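Local coordinates for secreted effector protein SopD (Salmonella typhimurium, PDB 5CPC) that is delivered by type III secretion into host cells, where it cooperates with SopB in membrane fission and macropinosome formation during invasion and contributes to replication in macrophages, at residues A[101-104]-A[109-112]; A[216-221]-A[226-231]; A[55-60]-A[157-162]; A[185-190]-A[194-199]. All coordinates share one frame; numbering follows the deposited sequence.

Interaction 1 (A[101-104]-A[109-112]); sequences IKMD and QFLL
Residues 101-104 and 109-112 pair as the antiparallel arms of a beta hairpin, the first two strands of a three-stranded sheet, and illustrate how one short ladder sorts its side chains onto two faces. Lys102 and Leu111 form a hydrogen-bonded pair, with Leu111 N donating to Lys102 O almost linearly (2.6 Å, 173°) and Lys102 N returning a more bent bond to Leu111 O (3.1 Å). Non-hydrogen-bonded pairs flank it, Ile101 with Leu112 and Met103 with Phe110, and CA of Ile101, Phe110 and Met103 makes CA-H...O contacts to Leu111 O, Lys102 O and Gln109 O.

The aromatic contact occupies the face that carries Ile101, Met103, Phe110 and Leu112. The Met103 and Phe110 side chains run together off the sheet, and the methionine chain, bent at its last torsion (chi3 84°), brings the methyl over the middle of the ring: CE stands 3.5 Å from the Phe110 centroid. Met103 SD, oblique to the ring, is 3.5 Å from Phe110 CE1, adding a Met-aromatic contact to the CH-pi one. Ile101 CG2 packs against Phe110 CB at 4.0 Å. Helices 76-90 and 141-160 lie against this face, with Leu148 touching both Ile101 and Phe110.

Polar contacts close the end nearest the turn. Asp104 N donates to Gln109 O, while the Asp104 carboxylate reaches back to the opposite strand and also bonds Thr108 N and, through OD2, Ser106 OG, so that it is gripped at both oxygens. Gln109 N meets Asp104 OD1 at 3.0 Å from above the carboxylate plane, 40° out of it.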
loop_
_atom_site.group_PDB
_atom_site.type_symbol
_atom_site.label_atom_id
_atom_site.label_comp_id
_atom_site.label_asym_id
_atom_site.label_seq_id
_atom_site.Cartn_x
_atom_site.Cartn_y
_atom_site.Cartn_z
ATOM N N ILE A 101 14.993 8.872 -3.601
ATOM C CA ILE A 101 14.216 8.510 -4.751
ATOM C C ILE A 101 13.314 9.665 -5.153
ATOM O O ILE A 101 12.486 10.139 -4.360
ATOM C CB ILE A 101 13.272 7.273 -4.421
ATOM C CG1 ILE A 101 14.118 6.067 -3.957
ATOM C CG2 ILE A 101 12.430 6.940 -5.598
ATOM C CD1 ILE A 101 13.268 4.776 -3.581
ATOM N N LYS A 102 13.427 10.096 -6.397
ATOM C CA LYS A 102 12.429 11.017 -6.915
ATOM C C LYS A 102 11.756 10.440 -8.140
ATOM O O LYS A 102 12.039 9.284 -8.511
ATOM C CB LYS A 102 13.052 12.379 -7.219
ATOM C CG LYS A 102 14.521 12.343 -7.489
ATOM C CD LYS A 102 15.245 13.549 -6.874
ATOM C CE LYS A 102 15.205 13.474 -5.344
ATOM N NZ LYS A 102 16.416 14.106 -4.724
ATOM N N MET A 103 10.834 11.219 -8.722
ATOM C CA MET A 103 10.208 10.918 -10.020
ATOM C C MET A 103 10.746 11.818 -11.172
ATOM O O MET A 103 11.311 12.916 -10.903
ATOM C CB MET A 103 8.694 11.010 -9.895
ATOM C CG MET A 103 8.208 9.993 -8.898
ATOM S SD MET A 103 6.520 9.497 -9.010
ATOM C CE MET A 103 6.820 8.259 -10.269
ATOM N N ASP A 104 10.636 11.361 -12.430
ATOM C CA ASP A 104 10.895 12.262 -13.604
ATOM C C ASP A 104 9.682 13.198 -13.730
ATOM O O ASP A 104 8.627 12.944 -13.115
ATOM C CB ASP A 104 10.996 11.467 -14.883
ATOM C CG ASP A 104 9.671 10.834 -15.241
ATOM O OD1 ASP A 104 9.006 10.230 -14.350
ATOM O OD2 ASP A 104 9.249 11.004 -16.387
ATOM N N GLN A 109 8.222 7.461 -13.685
ATOM C CA GLN A 109 9.468 6.789 -13.435
ATOM C C GLN A 109 9.955 7.233 -12.081
ATOM O O GLN A 109 9.950 8.426 -11.773
ATOM C CB GLN A 109 10.512 7.129 -14.483
ATOM C CG GLN A 109 10.168 6.601 -15.872
ATOM C CD GLN A 109 11.285 5.828 -16.458
ATOM O OE1 GLN A 109 12.205 6.394 -17.055
ATOM N NE2 GLN A 109 11.238 4.533 -16.293
ATOM N N PHE A 110 10.316 6.262 -11.255
ATOM C CA PHE A 110 11.040 6.531 -10.013
ATOM C C PHE A 110 12.487 6.472 -10.375
ATOM O O PHE A 110 12.894 5.589 -11.119
ATOM C CB PHE A 110 10.690 5.547 -8.885
ATOM C CG PHE A 110 9.265 5.626 -8.452
ATOM C CD1 PHE A 110 8.828 6.632 -7.562
ATOM C CD2 PHE A 110 8.330 4.728 -8.949
ATOM C CE1 PHE A 110 7.474 6.717 -7.156
ATOM C CE2 PHE A 110 6.974 4.776 -8.543
ATOM C CZ PHE A 110 6.527 5.763 -7.647
ATOM N N LEU A 111 13.247 7.449 -9.883
ATOM C CA LEU A 111 14.664 7.574 -10.155
ATOM C C LEU A 111 15.425 7.349 -8.879
ATOM O O LEU A 111 15.260 8.080 -7.934
ATOM C CB LEU A 111 14.976 8.980 -10.678
ATOM C CG LEU A 111 14.210 9.523 -11.884
ATOM C CD1 LEU A 111 14.688 10.949 -12.226
ATOM C CD2 LEU A 111 14.393 8.634 -13.097
ATOM N N LEU A 112 16.269 6.332 -8.849
ATOM C CA LEU A 112 17.060 6.032 -7.667
ATOM C C LEU A 112 18.290 6.901 -7.799
ATOM O O LEU A 112 19.020 6.753 -8.775
ATOM C CB LEU A 112 17.442 4.541 -7.627
ATOM C CG LEU A 112 16.362 3.505 -7.222
ATOM C CD1 LEU A 112 15.063 3.680 -8.010
ATOM C CD2 LEU A 112 16.931 2.024 -7.322
#

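Interaction 2 (A[216-221]-A[226-231]); sequences ACINAG and TTQFCK
Thr227 is the first residue of 226-231 to meet the other segment: its OG1 lies 3.0 Å from Asn219 ND2, in a bond that is weak because the N-H points well off the line. The same amide nitrogen makes a straighter bond to the next residue, with Asn219 ND2 donating to Gln228 OE1 at 3.2 Å and 173°. Gln228 OE1 lies in the plane of the Asn219 amide, yet the donor stands above the carbonyl plane of Gln228, and the two amides are turned 66° apart. Asn219 CG, trans to its own backbone N (chi1 -179°), extends the amide to 226-231. The orientation of the Gln228 amide is fixed from outside as well, since OE1 accepts from Glu224 N and NE2 donates to Leu215 O and Asn222 O.

Thr227 to Cys230 form a type I beta turn, within the long connection that leads from helix 209-215 to strand 232-237. Its third residue, Phe229, has the CB of Gln228 over one ring face, while Ile218 CD1 approaches obliquely, 4.1 Å from Phe229 CD1; beyond, the ring packs on Leu292 and Leu295 of helix 285-298. At Lys231 a water bridges the two segments: it donates to Ile218 O and to Gln228 O (2.7 Å) and accepts from Lys231 N (2.8 Å). The Lys231 side chain passes Ile218 O, with CE 3.8 Å away, on its way to a salt bridge with Asp277 of helix 264-283.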
loop_
_atom_site.group_PDB
_atom_site.type_symbol
_atom_site.label_atom_id
_atom_site.label_comp_id
_atom_site.label_asym_id
_atom_site.label_seq_id
_atom_site.Cartn_x
_atom_site.Cartn_y
_atom_site.Cartn_z
ATOM N N ALA A 216 -23.008 5.040 -3.152
ATOM C CA ALA A 216 -22.783 3.761 -3.810
ATOM C C ALA A 216 -21.403 3.715 -4.526
ATOM O O ALA A 216 -20.664 2.735 -4.448
ATOM C CB ALA A 216 -23.956 3.487 -4.805
ATOM N N CYS A 217 -21.038 4.841 -5.133
ATOM C CA CYS A 217 -19.865 4.954 -5.894
ATOM C C CYS A 217 -18.534 4.837 -5.135
ATOM O O CYS A 217 -17.533 4.515 -5.748
ATOM C CB CYS A 217 -19.930 6.259 -6.660
ATOM S SG CYS A 217 -19.526 7.729 -5.699
ATOM N N ILE A 218 -18.509 5.094 -3.822
ATOM C CA ILE A 218 -17.230 4.963 -3.093
ATOM C C ILE A 218 -16.904 3.535 -2.728
ATOM O O ILE A 218 -15.932 3.315 -2.009
ATOM C CB ILE A 218 -17.145 5.816 -1.789
ATOM C CG1 ILE A 218 -18.205 5.343 -0.770
ATOM C CG2 ILE A 218 -17.266 7.267 -2.158
ATOM C CD1 ILE A 218 -18.142 5.998 0.643
ATOM N N ASN A 219 -17.746 2.587 -3.162
ATOM C CA ASN A 219 -17.583 1.161 -2.844
ATOM C C ASN A 219 -18.262 0.324 -3.937
ATOM O O ASN A 219 -19.000 -0.634 -3.672
ATOM C CB ASN A 219 -18.144 0.840 -1.448
ATOM C CG ASN A 219 -17.989 -0.627 -1.044
ATOM O OD1 ASN A 219 -17.116 -1.336 -1.547
ATOM N ND2 ASN A 219 -18.880 -1.097 -0.143
ATOM N N ALA A 220 -18.013 0.700 -5.179
ATOM C CA ALA A 220 -18.348 -0.151 -6.325
ATOM C C ALA A 220 -19.869 -0.304 -6.554
ATOM O O ALA A 220 -20.328 -1.385 -6.962
ATOM C CB ALA A 220 -17.628 -1.543 -6.214
ATOM N N GLY A 221 -20.646 0.763 -6.312
ATOM C CA GLY A 221 -22.096 0.729 -6.568
ATOM C C GLY A 221 -22.973 -0.093 -5.616
ATOM O O GLY A 221 -24.220 -0.226 -5.811
ATOM N N THR A 226 -20.904 -2.091 6.660
ATOM C CA THR A 226 -19.668 -2.558 7.213
ATOM C C THR A 226 -18.472 -2.403 6.285
ATOM O O THR A 226 -17.350 -2.655 6.730
ATOM C CB THR A 226 -19.750 -4.023 7.741
ATOM O OG1 THR A 226 -20.043 -4.893 6.658
ATOM C CG2 THR A 226 -20.854 -4.186 8.843
ATOM N N THR A 227 -18.660 -2.026 5.014
ATOM C CA THR A 227 -17.497 -1.956 4.113
ATOM C C THR A 227 -17.427 -0.667 3.364
ATOM O O THR A 227 -16.403 -0.409 2.722
ATOM C CB THR A 227 -17.490 -3.045 2.990
ATOM O OG1 THR A 227 -18.712 -2.943 2.247
ATOM C CG2 THR A 227 -17.375 -4.452 3.525
ATOM N N GLN A 228 -18.492 0.134 3.410
ATOM C CA GLN A 228 -18.586 1.339 2.551
ATOM C C GLN A 228 -17.446 2.321 2.763
ATOM O O GLN A 228 -17.154 3.128 1.893
ATOM C CB GLN A 228 -19.887 2.131 2.880
ATOM C CG GLN A 228 -20.434 2.958 1.732
ATOM C CD GLN A 228 -20.899 2.033 0.597
ATOM O OE1 GLN A 228 -21.249 0.888 0.846
ATOM N NE2 GLN A 228 -20.905 2.535 -0.642
ATOM N N PHE A 229 -16.847 2.322 3.951
ATOM C CA PHE A 229 -15.921 3.380 4.321
ATOM C C PHE A 229 -14.432 2.975 4.363
ATOM O O PHE A 229 -13.590 3.807 4.744
ATOM C CB PHE A 229 -16.404 3.955 5.654
ATOM C CG PHE A 229 -17.873 4.298 5.616
ATOM C CD1 PHE A 229 -18.340 5.273 4.720
ATOM C CD2 PHE A 229 -18.781 3.536 6.299
ATOM C CE1 PHE A 229 -19.665 5.515 4.582
ATOM C CE2 PHE A 229 -20.112 3.792 6.216
ATOM C CZ PHE A 229 -20.585 4.799 5.356
ATOM N N CYS A 230 -14.114 1.728 3.976
ATOM C CA CYS A 230 -12.707 1.208 4.029
ATOM C C CYS A 230 -11.709 2.035 3.249
ATOM O O CYS A 230 -10.554 2.053 3.585
ATOM C CB CYS A 230 -12.599 -0.281 3.660
ATOM S SG CYS A 230 -13.083 -0.629 1.897
ATOM N N LYS A 231 -12.139 2.784 2.254
ATOM C CA LYS A 231 -11.202 3.650 1.554
ATOM C C LYS A 231 -11.200 5.105 1.963
ATOM O O LYS A 231 -10.471 5.844 1.386
ATOM C CB LYS A 231 -11.423 3.539 0.045
ATOM C CG LYS A 231 -11.043 2.113 -0.449
ATOM C CD LYS A 231 -11.154 2.028 -1.965
ATOM C CE LYS A 231 -12.562 1.534 -2.391
ATOM N NZ LYS A 231 -12.848 1.720 -3.855
HETATM O O HOH W 1 -14.562 3.284 0.988
#

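Interaction 3 (A[55-60]-A[157-162])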
loop_
_atom_site.group_PDB
_atom_site.type_symbol
_atom_site.label_atom_id
_atom_site.label_comp_id
_atom_site.label_asym_id
_atom_site.label_seq_id
_atom_site.Cartn_x
_atom_site.Cartn_y
_atom_site.Cartn_z
ATOM N N VAL A 55 24.427 -12.289 -1.059
ATOM C CA VAL A 55 24.963 -13.190 -2.030
ATOM C C VAL A 55 24.043 -14.413 -2.189
ATOM O O VAL A 55 23.765 -14.840 -3.304
ATOM C CB VAL A 55 26.427 -13.659 -1.688
ATOM C CG1 VAL A 55 26.891 -14.589 -2.777
ATOM C CG2 VAL A 55 27.409 -12.440 -1.638
ATOM N N LEU A 56 23.653 -15.014 -1.072
ATOM C CA LEU A 56 22.737 -16.174 -1.120
ATOM C C LEU A 56 21.455 -15.839 -1.891
ATOM O O LEU A 56 21.017 -16.605 -2.764
ATOM C CB LEU A 56 22.394 -16.633 0.274
ATOM C CG LEU A 56 21.493 -17.846 0.403
ATOM C CD1 LEU A 56 22.232 -19.164 -0.036
ATOM C CD2 LEU A 56 20.947 -17.923 1.843
ATOM N N HIS A 57 20.896 -14.662 -1.592
ATOM C CA HIS A 57 19.767 -14.129 -2.360
ATOM C C HIS A 57 20.053 -14.105 -3.847
ATOM O O HIS A 57 19.257 -14.602 -4.628
ATOM C CB HIS A 57 19.365 -12.722 -1.912
ATOM C CG HIS A 57 18.417 -12.079 -2.863
ATOM N ND1 HIS A 57 18.778 -11.031 -3.687
ATOM C CD2 HIS A 57 17.122 -12.375 -3.159
ATOM C CE1 HIS A 57 17.746 -10.706 -4.448
ATOM N NE2 HIS A 57 16.737 -11.512 -4.152
ATOM N N SER A 58 21.193 -13.567 -4.278
ATOM C CA SER A 58 21.467 -13.628 -5.719
ATOM C C SER A 58 21.752 -15.051 -6.307
ATOM O O SER A 58 21.552 -15.288 -7.509
ATOM C CB SER A 58 22.466 -12.545 -6.150
ATOM O OG SER A 58 23.762 -12.921 -5.798
ATOM N N ILE A 59 22.156 -16.019 -5.491
ATOM C CA ILE A 59 22.270 -17.360 -6.022
ATOM C C ILE A 59 20.888 -17.982 -6.286
ATOM O O ILE A 59 20.681 -18.639 -7.339
ATOM C CB ILE A 59 23.099 -18.307 -5.097
ATOM C CG1 ILE A 59 24.587 -17.937 -5.179
ATOM C CG2 ILE A 59 22.852 -19.750 -5.447
ATOM C CD1 ILE A 59 25.354 -18.319 -3.897
ATOM N N ILE A 60 19.976 -17.821 -5.337
ATOM C CA ILE A 60 18.719 -18.601 -5.366
ATOM C C ILE A 60 17.536 -17.920 -6.088
ATOM O O ILE A 60 16.690 -18.627 -6.638
ATOM C CB ILE A 60 18.206 -19.024 -3.950
ATOM C CG1 ILE A 60 17.895 -17.795 -3.103
ATOM C CG2 ILE A 60 19.173 -19.932 -3.261
ATOM C CD1 ILE A 60 17.333 -18.129 -1.739
ATOM N N LYS A 157 9.636 -8.597 1.876
ATOM C CA LYS A 157 9.030 -9.883 2.230
ATOM C C LYS A 157 9.310 -10.859 1.139
ATOM O O LYS A 157 9.577 -12.031 1.415
ATOM C CB LYS A 157 7.525 -9.786 2.469
ATOM C CG LYS A 157 7.169 -8.866 3.616
ATOM C CD LYS A 157 7.651 -9.398 4.944
ATOM C CE LYS A 157 7.135 -8.479 6.022
ATOM N NZ LYS A 157 7.338 -9.026 7.374
ATOM N N MET A 158 9.300 -10.375 -0.101
ATOM C CA MET A 158 9.466 -11.234 -1.208
ATOM C C MET A 158 10.943 -11.664 -1.363
ATOM O O MET A 158 11.199 -12.668 -2.021
ATOM C CB MET A 158 9.000 -10.558 -2.467
ATOM C CG MET A 158 7.482 -10.525 -2.681
ATOM S SD MET A 158 7.231 -9.731 -4.292
ATOM C CE MET A 158 5.846 -10.633 -4.844
ATOM N N THR A 159 11.865 -10.925 -0.730
ATOM C CA THR A 159 13.310 -11.091 -0.879
ATOM C C THR A 159 13.826 -12.031 0.207
ATOM O O THR A 159 14.559 -12.986 -0.063
ATOM C CB THR A 159 14.015 -9.704 -0.794
ATOM O OG1 THR A 159 13.714 -8.963 -1.984
ATOM C CG2 THR A 159 15.537 -9.812 -0.641
ATOM N N TRP A 160 13.482 -11.736 1.446
ATOM C CA TRP A 160 13.942 -12.541 2.539
ATOM C C TRP A 160 12.955 -13.647 2.939
ATOM O O TRP A 160 13.353 -14.540 3.716
ATOM C CB TRP A 160 14.325 -11.682 3.757
ATOM C CG TRP A 160 15.370 -10.668 3.444
ATOM C CD1 TRP A 160 15.355 -9.333 3.785
ATOM C CD2 TRP A 160 16.587 -10.880 2.695
ATOM N NE1 TRP A 160 16.488 -8.711 3.305
ATOM C CE2 TRP A 160 17.258 -9.618 2.627
ATOM C CE3 TRP A 160 17.181 -12.007 2.084
ATOM C CZ2 TRP A 160 18.506 -9.459 1.988
ATOM C CZ3 TRP A 160 18.422 -11.857 1.430
ATOM C CH2 TRP A 160 19.068 -10.581 1.380
ATOM N N HIS A 161 11.705 -13.615 2.437
ATOM C CA HIS A 161 10.715 -14.638 2.848
ATOM C C HIS A 161 9.882 -15.127 1.725
ATOM O O HIS A 161 8.659 -14.958 1.778
ATOM C CB HIS A 161 9.772 -14.113 3.925
ATOM C CG HIS A 161 10.499 -13.693 5.137
ATOM N ND1 HIS A 161 11.018 -14.606 6.029
ATOM C CD2 HIS A 161 10.908 -12.470 5.554
ATOM C CE1 HIS A 161 11.678 -13.956 6.975
ATOM N NE2 HIS A 161 11.612 -12.659 6.720
ATOM N N PRO A 162 10.533 -15.718 0.718
ATOM C CA PRO A 162 9.914 -16.229 -0.464
ATOM C C PRO A 162 8.915 -17.371 -0.129
ATOM O O PRO A 162 8.021 -17.657 -0.932
ATOM C CB PRO A 162 11.117 -16.761 -1.265
ATOM C CG PRO A 162 12.169 -17.109 -0.227
ATOM C CD PRO A 162 11.993 -15.989 0.752
#
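With its CG trans to the backbone N (chi1 168°), His57 extends its imidazole from helix 49-60 toward the end of helix 141-160. Thr159 has its methyl in the equivalent position, trans to its own N, while OG1 sits beside that N and bonds Gly155 O one turn earlier in the helix. The hydroxyl is thereby occupied within its own helix, and the methyl is what meets the histidine. Thr159 CG2 lies over one face of the His57 ring, offset toward the rim, and comes within 3.9 Å of CD2 of His57; its separation from the ring centroid is 4.1 Å, a CH-pi contact.

Trp160 bears on the same residue closer to the backbone. It starts out away from helix 49-60, but its long indole reaches back so that CZ3 lies 3.6 Å from His57 CB. The two rings are related only obliquely, with planes at 72°. Thr159 CG2 also rests over the centre of the indole face, so one methyl serves both rings. No hydrogen bond crosses between the two segments, and the surface they bury is small, 144 Å² in all.

Neighbouring helices complete the packing. Trp160 NE1 bonds Tyr82 OH, and Arg86 of helix 76-90 touches both Thr159 and Trp160, while Leu53 and Glu54 extend the indole's contact along helix 49-60; the last turn of helix 141-160 thus meets both helix 49-60 and helix 76-90.

Interaction 4 (A[185-190]-A[194-199]); sequences AVYEMM and EAPDHP
Tyr187, near the end of helix 180-190, packs its ring against a type I beta turn running from Ala195 to His198, so that the chain leaving the helix folds back over one of the helix's own side chains. The first shell is a proline-aromatic contact. Pro196 CA sits over the centre of the Tyr187 ring, 3.7 Å from the centroid and only 5° off the ring normal, a CH-pi contact of nearly ideal alignment. The pyrrolidine continues toward the base of the tyrosine, with Pro196 CG 3.9 Å from Tyr187 CG, the proline ring and the tyrosine running antiparallel as they pass.

A different atom meets the rim. Glu194, with CG anti to the backbone N (chi1 170°) and the chain extended beyond it, carries carboxylate OE2 to the rim of the ring whose face Pro196 covers. The carboxylate plane is turned 43° from that of the ring. The backbone adds a further approach, Glu194 O lying 3.5 Å from Tyr187 CD2.

Further out, polar partners fix both groups. Tyr187 OH bonds Leu315 N close to the C-terminus, holding the far end of the ring. The buried Glu194 carboxylate is shared out: OE1 is hydrogen-bonded to Tyr234 OH and Ser302 OG, and OE2 forms a salt bridge with Arg191, which would probably stabilise its negative charge. At the ring edge, Glu194 OE2 lies in the Tyr187 plane, 3.4 Å from CE2.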
loop_
_atom_site.group_PDB
_atom_site.type_symbol
_atom_site.label_atom_id
_atom_site.label_comp_id
_atom_site.label_asym_id
_atom_site.label_seq_id
_atom_site.Cartn_x
_atom_site.Cartn_y
_atom_site.Cartn_z
ATOM N N ALA A 185 1.883 3.893 9.170
ATOM C CA ALA A 185 2.012 4.907 8.116
ATOM C C ALA A 185 0.692 5.163 7.372
ATOM O O ALA A 185 0.350 6.286 7.129
ATOM C CB ALA A 185 3.031 4.529 7.137
ATOM N N VAL A 186 -0.013 4.119 6.984
ATOM C CA VAL A 186 -1.305 4.315 6.363
ATOM C C VAL A 186 -2.275 5.162 7.259
ATOM O O VAL A 186 -2.804 6.144 6.786
ATOM C CB VAL A 186 -1.894 2.991 5.925
ATOM C CG1 VAL A 186 -3.282 3.182 5.349
ATOM C CG2 VAL A 186 -0.910 2.309 4.909
ATOM N N TYR A 187 -2.479 4.791 8.534
ATOM C CA TYR A 187 -3.339 5.592 9.480
ATOM C C TYR A 187 -2.845 7.033 9.697
ATOM O O TYR A 187 -3.623 8.002 9.713
ATOM C CB TYR A 187 -3.614 4.812 10.798
ATOM C CG TYR A 187 -4.752 3.795 10.636
ATOM C CD1 TYR A 187 -4.550 2.595 9.966
ATOM C CD2 TYR A 187 -6.056 4.105 11.053
ATOM C CE1 TYR A 187 -5.582 1.698 9.741
ATOM C CE2 TYR A 187 -7.118 3.169 10.882
ATOM C CZ TYR A 187 -6.869 1.991 10.207
ATOM O OH TYR A 187 -7.889 1.089 9.997
ATOM N N GLU A 188 -1.531 7.213 9.768
ATOM C CA GLU A 188 -0.977 8.547 10.041
ATOM C C GLU A 188 -1.286 9.531 8.899
ATOM O O GLU A 188 -1.550 10.739 9.088
ATOM C CB GLU A 188 0.566 8.408 10.185
ATOM C CG GLU A 188 1.175 9.226 11.334
ATOM C CD GLU A 188 2.604 8.740 11.720
ATOM O OE1 GLU A 188 3.571 9.306 11.170
ATOM O OE2 GLU A 188 2.749 7.796 12.548
ATOM N N MET A 189 -1.162 9.030 7.677
ATOM C CA MET A 189 -1.518 9.868 6.548
ATOM C C MET A 189 -3.075 10.053 6.431
ATOM O O MET A 189 -3.503 11.130 6.190
ATOM C CB MET A 189 -1.021 9.216 5.268
ATOM C CG MET A 189 -1.211 10.153 4.063
ATOM S SD MET A 189 -0.589 9.557 2.460
ATOM C CE MET A 189 -2.022 8.511 2.130
ATOM N N MET A 190 -3.883 8.963 6.500
ATOM C CA MET A 190 -5.338 9.110 6.149
ATOM C C MET A 190 -6.268 9.421 7.272
ATOM O O MET A 190 -7.260 10.084 7.045
ATOM C CB MET A 190 -5.828 7.826 5.614
ATOM C CG MET A 190 -4.877 7.444 4.631
ATOM S SD MET A 190 -5.406 7.771 3.028
ATOM C CE MET A 190 -5.722 5.996 3.054
ATOM N N GLU A 194 -6.964 8.707 14.323
ATOM C CA GLU A 194 -7.505 7.393 14.690
ATOM C C GLU A 194 -6.366 6.352 14.798
ATOM O O GLU A 194 -5.581 6.153 13.870
ATOM C CB GLU A 194 -8.489 6.945 13.622
ATOM C CG GLU A 194 -8.996 5.506 13.686
ATOM C CD GLU A 194 -10.163 5.314 12.694
ATOM O OE1 GLU A 194 -11.103 6.197 12.691
ATOM O OE2 GLU A 194 -10.114 4.315 11.900
ATOM N N ALA A 195 -6.283 5.684 15.921
ATOM C CA ALA A 195 -5.286 4.641 16.080
ATOM C C ALA A 195 -5.753 3.448 15.267
ATOM O O ALA A 195 -6.986 3.157 15.247
ATOM C CB ALA A 195 -5.200 4.289 17.541
ATOM N N PRO A 196 -4.808 2.767 14.567
ATOM C CA PRO A 196 -5.045 1.597 13.743
ATOM C C PRO A 196 -5.857 0.557 14.474
ATOM O O PRO A 196 -6.473 -0.300 13.866
ATOM C CB PRO A 196 -3.641 1.029 13.561
ATOM C CG PRO A 196 -2.796 2.188 13.608
ATOM C CD PRO A 196 -3.375 3.144 14.536
ATOM N N ASP A 197 -5.845 0.694 15.787
ATOM C CA ASP A 197 -6.362 -0.223 16.680
ATOM C C ASP A 197 -7.789 0.125 17.070
ATOM O O ASP A 197 -8.445 -0.649 17.783
ATOM C CB ASP A 197 -5.539 -0.051 17.934
ATOM C CG ASP A 197 -5.307 -1.311 18.575
ATOM O OD1 ASP A 197 -5.540 -2.309 17.845
ATOM O OD2 ASP A 197 -4.893 -1.327 19.759
ATOM N N HIS A 198 -8.206 1.320 16.685
ATOM C CA HIS A 198 -9.517 1.882 17.043
ATOM C C HIS A 198 -10.646 0.848 17.041
ATOM O O HIS A 198 -10.812 0.107 16.085
ATOM C CB HIS A 198 -9.823 3.031 16.109
ATOM C CG HIS A 198 -11.211 3.579 16.225
ATOM N ND1 HIS A 198 -12.247 3.131 15.437
ATOM C CD2 HIS A 198 -11.715 4.584 16.980
ATOM C CE1 HIS A 198 -13.342 3.818 15.728
ATOM N NE2 HIS A 198 -13.045 4.713 16.648
ATOM N N PRO A 199 -11.386 0.762 18.151
ATOM C CA PRO A 199 -12.477 -0.203 18.178
ATOM C C PRO A 199 -13.709 0.317 17.417
ATOM O O PRO A 199 -14.072 1.510 17.540
ATOM C CB PRO A 199 -12.803 -0.334 19.678
ATOM C CG PRO A 199 -12.283 0.899 20.314
ATOM C CD PRO A 199 -11.073 1.294 19.491
#

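Overall arrangement
Along the chain, interaction 1 is nested inside the long loop closed by interaction 3, and interactions 4 and 2 follow in series. Helix 141-160 links interactions 1, 3 and 4: its last turn belongs to interaction 3, its Arg144 and Leu148 pack on the hairpin of interaction 1, and its Leu146 touches Ala185, Val186 and Met189 in the helix of interaction 4. Interactions 2 and 4 are neighbours, with centres about 18 Å apart and nearest atoms about 5 Å apart, whereas interactions 2 and 3 lie on opposite sides of the chain's centre, about 38 Å between centres. A hairpin, two loop contacts and a helix-helix contact are thus spread through a single SopD chain.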